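Local coordinates for L-Ala-D/L-Glu Epimerase (Escherichia coli, PDB 1JPD), which belongs to the enolase superfamily, pairing a mandelate racemase/muconate lactonizing enzyme-type N-terminal domain with a C-terminal TIM-barrel-like domain, at residues H232-L237 and A260-T265; V247-D252 and F272-G277. All coordinates share one frame; numbering follows the deposited sequence.

Contact 1. Residues H232-L237 and A260-T265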
# COMPACT_ATOMS: atom_id res chain seq x y z
N HIS A 232 2.78 -2.24 10.51
CA HIS A 232 2.00 -3.38 10.01
C HIS A 232 0.55 -3.31 10.46
O HIS A 232 -0.38 -3.27 9.64
CB HIS A 232 2.53 -4.72 10.51
CG HIS A 232 3.97 -4.97 10.21
ND1 HIS A 232 4.49 -6.25 10.14
CD2 HIS A 232 5.01 -4.13 10.03
CE1 HIS A 232 5.79 -6.18 9.93
NE2 HIS A 232 6.13 -4.90 9.86
N THR A 233 0.36 -3.33 11.77
CA THR A 233 -0.97 -3.30 12.37
C THR A 233 -1.03 -2.32 13.53
O THR A 233 -0.04 -1.65 13.84
CB THR A 233 -1.35 -4.70 12.90
OG1 THR A 233 -0.55 -5.01 14.05
CG2 THR A 233 -1.11 -5.76 11.83
N ARG A 234 -2.19 -2.23 14.19
CA ARG A 234 -2.36 -1.33 15.33
C ARG A 234 -1.33 -1.62 16.42
O ARG A 234 -0.96 -0.75 17.20
CB ARG A 234 -3.76 -1.47 15.91
CG ARG A 234 -4.84 -0.87 15.02
CD ARG A 234 -6.21 -1.30 15.47
NE ARG A 234 -6.41 -2.72 15.24
CZ ARG A 234 -7.46 -3.41 15.70
NH1 ARG A 234 -8.38 -2.80 16.43
NH2 ARG A 234 -7.57 -4.70 15.43
N SER A 235 -0.86 -2.86 16.45
CA SER A 235 0.12 -3.33 17.42
C SER A 235 1.43 -2.52 17.43
O SER A 235 2.09 -2.43 18.47
CB SER A 235 0.40 -4.81 17.15
OG SER A 235 1.41 -5.33 17.99
N ASN A 236 1.82 -1.95 16.29
CA ASN A 236 3.06 -1.17 16.23
C ASN A 236 2.85 0.31 16.60
O ASN A 236 3.81 1.03 16.86
CB ASN A 236 3.69 -1.24 14.82
CG ASN A 236 3.74 -2.67 14.26
OD1 ASN A 236 2.82 -3.11 13.58
ND2 ASN A 236 4.82 -3.39 14.55
N LEU A 237 1.60 0.75 16.65
CA LEU A 237 1.30 2.15 16.96
C LEU A 237 2.03 2.73 18.16
O LEU A 237 2.42 3.90 18.15
CB LEU A 237 -0.20 2.35 17.11
CG LEU A 237 -0.93 2.33 15.77
CD1 LEU A 237 -2.43 2.49 15.96
CD2 LEU A 237 -0.38 3.44 14.90
N ALA A 260 -7.03 -3.03 8.34
CA ALA A 260 -6.67 -1.74 7.74
C ALA A 260 -7.62 -0.66 8.25
O ALA A 260 -7.18 0.40 8.70
CB ALA A 260 -6.72 -1.83 6.22
N LEU A 261 -8.93 -0.94 8.19
CA LEU A 261 -9.94 0.01 8.66
C LEU A 261 -9.76 0.35 10.13
O LEU A 261 -9.79 1.53 10.51
CB LEU A 261 -11.35 -0.56 8.43
CG LEU A 261 -11.83 -0.61 6.97
CD1 LEU A 261 -13.08 -1.46 6.84
CD2 LEU A 261 -12.09 0.81 6.48
N ALA A 262 -9.57 -0.66 10.96
CA ALA A 262 -9.39 -0.44 12.39
C ALA A 262 -8.08 0.31 12.64
O ALA A 262 -7.96 1.05 13.62
CB ALA A 262 -9.37 -1.77 13.13
N LEU A 263 -7.11 0.12 11.76
CA LEU A 263 -5.82 0.78 11.90
C LEU A 263 -5.99 2.25 11.57
O LEU A 263 -5.44 3.10 12.26
CB LEU A 263 -4.78 0.14 10.97
CG LEU A 263 -3.40 0.80 10.87
CD1 LEU A 263 -2.83 1.08 12.24
CD2 LEU A 263 -2.46 -0.10 10.08
N ALA A 264 -6.75 2.55 10.52
CA ALA A 264 -7.00 3.93 10.11
C ALA A 264 -7.65 4.69 11.26
O ALA A 264 -7.17 5.75 11.67
CB ALA A 264 -7.91 3.95 8.88
N THR A 265 -8.73 4.13 11.79
CA THR A 265 -9.46 4.73 12.90
C THR A 265 -8.53 4.91 14.09
O THR A 265 -8.37 6.00 14.63
CB THR A 265 -10.63 3.84 13.36
OG1 THR A 265 -11.53 3.63 12.27
CG2 THR A 265 -11.38 4.49 14.52
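Arg234 and Leu263 meet in a partly buried side-chain packing contact between the turn that follows strand 225-227 and the outer helix 257-269 of the barrel-like domain. The backbones come close here, with Arg234 CA 5.3 Å from Leu263 CA. The aliphatic part of Arg234 lies against the helix backbone, CG at 3.7 Å from Leu263 CA and CD beside the carbonyl O of Ala262. A bend at chi3 (-68°) sets the position of NE. One face of the guanidinium lies over the methyl of Ala262, whose CB is 3.6 Å from Arg234 CZ and offset toward the rim of the group. NE forms a salt bridge with Glu259, one turn earlier on the same helix, so the arginine grips the helix by charge as well as by its methylenes. In Leu263, chi1 (174°) carries CG toward the turn. Its CD1 touches both Arg234 CG and, at 4.0 Å, Leu237 CD1, the two leucines crossing obliquely; CD2 lies 3.8 Å from the carbonyl O of His232. The turn is braced from within. Asn236 OD1 accepts from both His232 N and Thr233 N, the latter bond nearly straight at 171°, and Thr233 OG1 accepts from Ser235 N in an ST turn. Beyond the contact, His232 stacks on Tyr54, and Leu263 also touches Ile249 of strand 246-249 and Thr254 of helix 251-254.

Contact 2. Residues V247-D252 and F272-G277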
# COMPACT_ATOMS: atom_id res chain seq x y z
N VAL A 247 1.59 6.96 8.90
CA VAL A 247 1.76 5.52 8.73
C VAL A 247 1.27 5.15 7.34
O VAL A 247 0.26 5.67 6.88
CB VAL A 247 0.95 4.71 9.78
CG1 VAL A 247 1.42 5.04 11.18
CG2 VAL A 247 -0.53 4.99 9.63
N ASN A 248 2.00 4.27 6.66
CA ASN A 248 1.61 3.83 5.33
C ASN A 248 0.85 2.50 5.48
O ASN A 248 1.44 1.47 5.80
CB ASN A 248 2.85 3.62 4.46
CG ASN A 248 2.52 3.20 3.04
OD1 ASN A 248 1.64 2.37 2.82
ND2 ASN A 248 3.25 3.75 2.08
N ILE A 249 -0.46 2.54 5.27
CA ILE A 249 -1.30 1.34 5.40
C ILE A 249 -1.33 0.51 4.11
O ILE A 249 -1.60 1.03 3.03
CB ILE A 249 -2.76 1.71 5.74
CG1 ILE A 249 -2.81 2.45 7.08
CG2 ILE A 249 -3.63 0.45 5.80
CD1 ILE A 249 -4.18 3.06 7.40
N LYS A 250 -1.04 -0.78 4.25
CA LYS A 250 -1.07 -1.72 3.12
C LYS A 250 -1.79 -2.97 3.59
O LYS A 250 -1.44 -3.53 4.64
CB LYS A 250 0.33 -2.08 2.66
CG LYS A 250 1.05 -0.96 1.97
CD LYS A 250 2.38 -1.42 1.42
CE LYS A 250 3.11 -0.26 0.80
NZ LYS A 250 4.38 -0.68 0.18
N LEU A 251 -2.78 -3.41 2.82
CA LEU A 251 -3.55 -4.59 3.19
C LEU A 251 -2.73 -5.86 3.41
O LEU A 251 -3.07 -6.67 4.27
CB LEU A 251 -4.65 -4.85 2.16
CG LEU A 251 -5.63 -3.69 1.93
CD1 LEU A 251 -6.85 -4.23 1.20
CD2 LEU A 251 -6.03 -3.06 3.25
N ASP A 252 -1.66 -6.05 2.64
CA ASP A 252 -0.81 -7.22 2.81
C ASP A 252 -0.11 -7.20 4.17
O ASP A 252 0.22 -8.25 4.72
CB ASP A 252 0.24 -7.32 1.70
CG ASP A 252 -0.36 -7.65 0.34
OD1 ASP A 252 -1.04 -8.69 0.23
OD2 ASP A 252 -0.14 -6.87 -0.62
N PHE A 272 -1.90 10.30 14.26
CA PHE A 272 -1.15 9.97 13.06
C PHE A 272 -1.92 10.35 11.80
O PHE A 272 -3.15 10.28 11.78
CB PHE A 272 -0.85 8.46 12.99
CG PHE A 272 0.07 7.95 14.06
CD1 PHE A 272 -0.44 7.43 15.24
CD2 PHE A 272 1.45 7.94 13.86
CE1 PHE A 272 0.42 6.89 16.21
CE2 PHE A 272 2.31 7.41 14.82
CZ PHE A 272 1.79 6.88 16.00
N SER A 273 -1.20 10.76 10.76
CA SER A 273 -1.83 11.06 9.48
C SER A 273 -1.75 9.74 8.72
O SER A 273 -0.93 8.88 9.05
CB SER A 273 -1.07 12.18 8.75
OG SER A 273 0.34 12.04 8.87
N LEU A 274 -2.60 9.54 7.72
CA LEU A 274 -2.60 8.28 7.00
C LEU A 274 -2.21 8.36 5.54
O LEU A 274 -2.37 9.39 4.89
CB LEU A 274 -3.97 7.61 7.09
CG LEU A 274 -4.67 7.45 8.44
CD1 LEU A 274 -5.96 6.69 8.24
CD2 LEU A 274 -3.76 6.72 9.42
N MET A 275 -1.71 7.24 5.04
CA MET A 275 -1.34 7.11 3.64
C MET A 275 -1.80 5.71 3.25
O MET A 275 -1.78 4.80 4.08
CB MET A 275 0.16 7.23 3.48
CG MET A 275 0.59 7.19 2.03
SD MET A 275 2.37 7.14 1.84
CE MET A 275 2.45 6.70 0.13
N LEU A 276 -2.24 5.52 2.02
CA LEU A 276 -2.68 4.21 1.57
C LEU A 276 -1.71 3.71 0.51
O LEU A 276 -1.52 4.37 -0.51
CB LEU A 276 -4.10 4.27 0.99
CG LEU A 276 -4.69 2.95 0.46
CD1 LEU A 276 -4.84 1.96 1.60
CD2 LEU A 276 -6.05 3.20 -0.19
N GLY A 277 -1.07 2.57 0.77
CA GLY A 277 -0.12 2.02 -0.19
C GLY A 277 -0.59 0.71 -0.79
O GLY A 277 -1.72 0.29 -0.59
O HOH W 1 -2.80 -2.25 0.23
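Val247, Asn248 and Ile249 pair with Leu274, Met275 and Leu276 in register, joining strands 246-249 and 273-276 in parallel. Backbone hydrogen bonds form the ladder: Val247 N to Ser273 O, a weak bond from Met275 N to Val247 O, Ile249 N to Met275 O (2.9 Å), and Gly277 N to Ile249 O, nearly straight at 173°. One water extends it, accepting from Leu251 N and donating to Gly277 O.

Apolar contacts line the face that carries Val247, Ile249, Leu274 and Leu276. Val247 and Leu274 lie side by side, CG2 to CD2 3.7 Å, while Val247 CG1 approaches Phe272 CD2 at 3.9 Å. Ile249 CD1 reaches Leu274 CD1 at 4.1 Å.

The other face, with Asn248 and Met275, is mixed. Met275 is extended, and its SD lies 3.5 Å from ND2 of Asn248, an amide nitrogen that hydrogen-bonds Glu205. At the strand ends, Gly277 packs against Asn248 OD1 and the Lys250 chain, whose CG is 3.6 Å from Gly277 C.

Strand 225-227 flanks the pair beside 246-249 and strand 298-299 beside 273-276, with helix 257-269 packed over Ile249 and Leu274.

In the fold
Contact 2 is barrel core, close to the centre of the chain and bound by a backbone ladder, whereas contact 1 lies farther out, partly buried, and joins its segments through side-chain packing, to which Arg234 adds its charge pairing with Glu259 of the same helix. Helix 257-269 links them: helices 251-254 and 257-269 form the right-handed beta-alpha-beta crossover between the strands of contact 2, and the turn of contact 1 packs on the latter. Ala260 and Ala264 face inward, packing on Leu251 and Leu274, while Ala262 meets the turn. Leu237 O also approaches Phe272 CZ at 3.7 Å. The layers thus run from strand pair through helix to partly exposed turn.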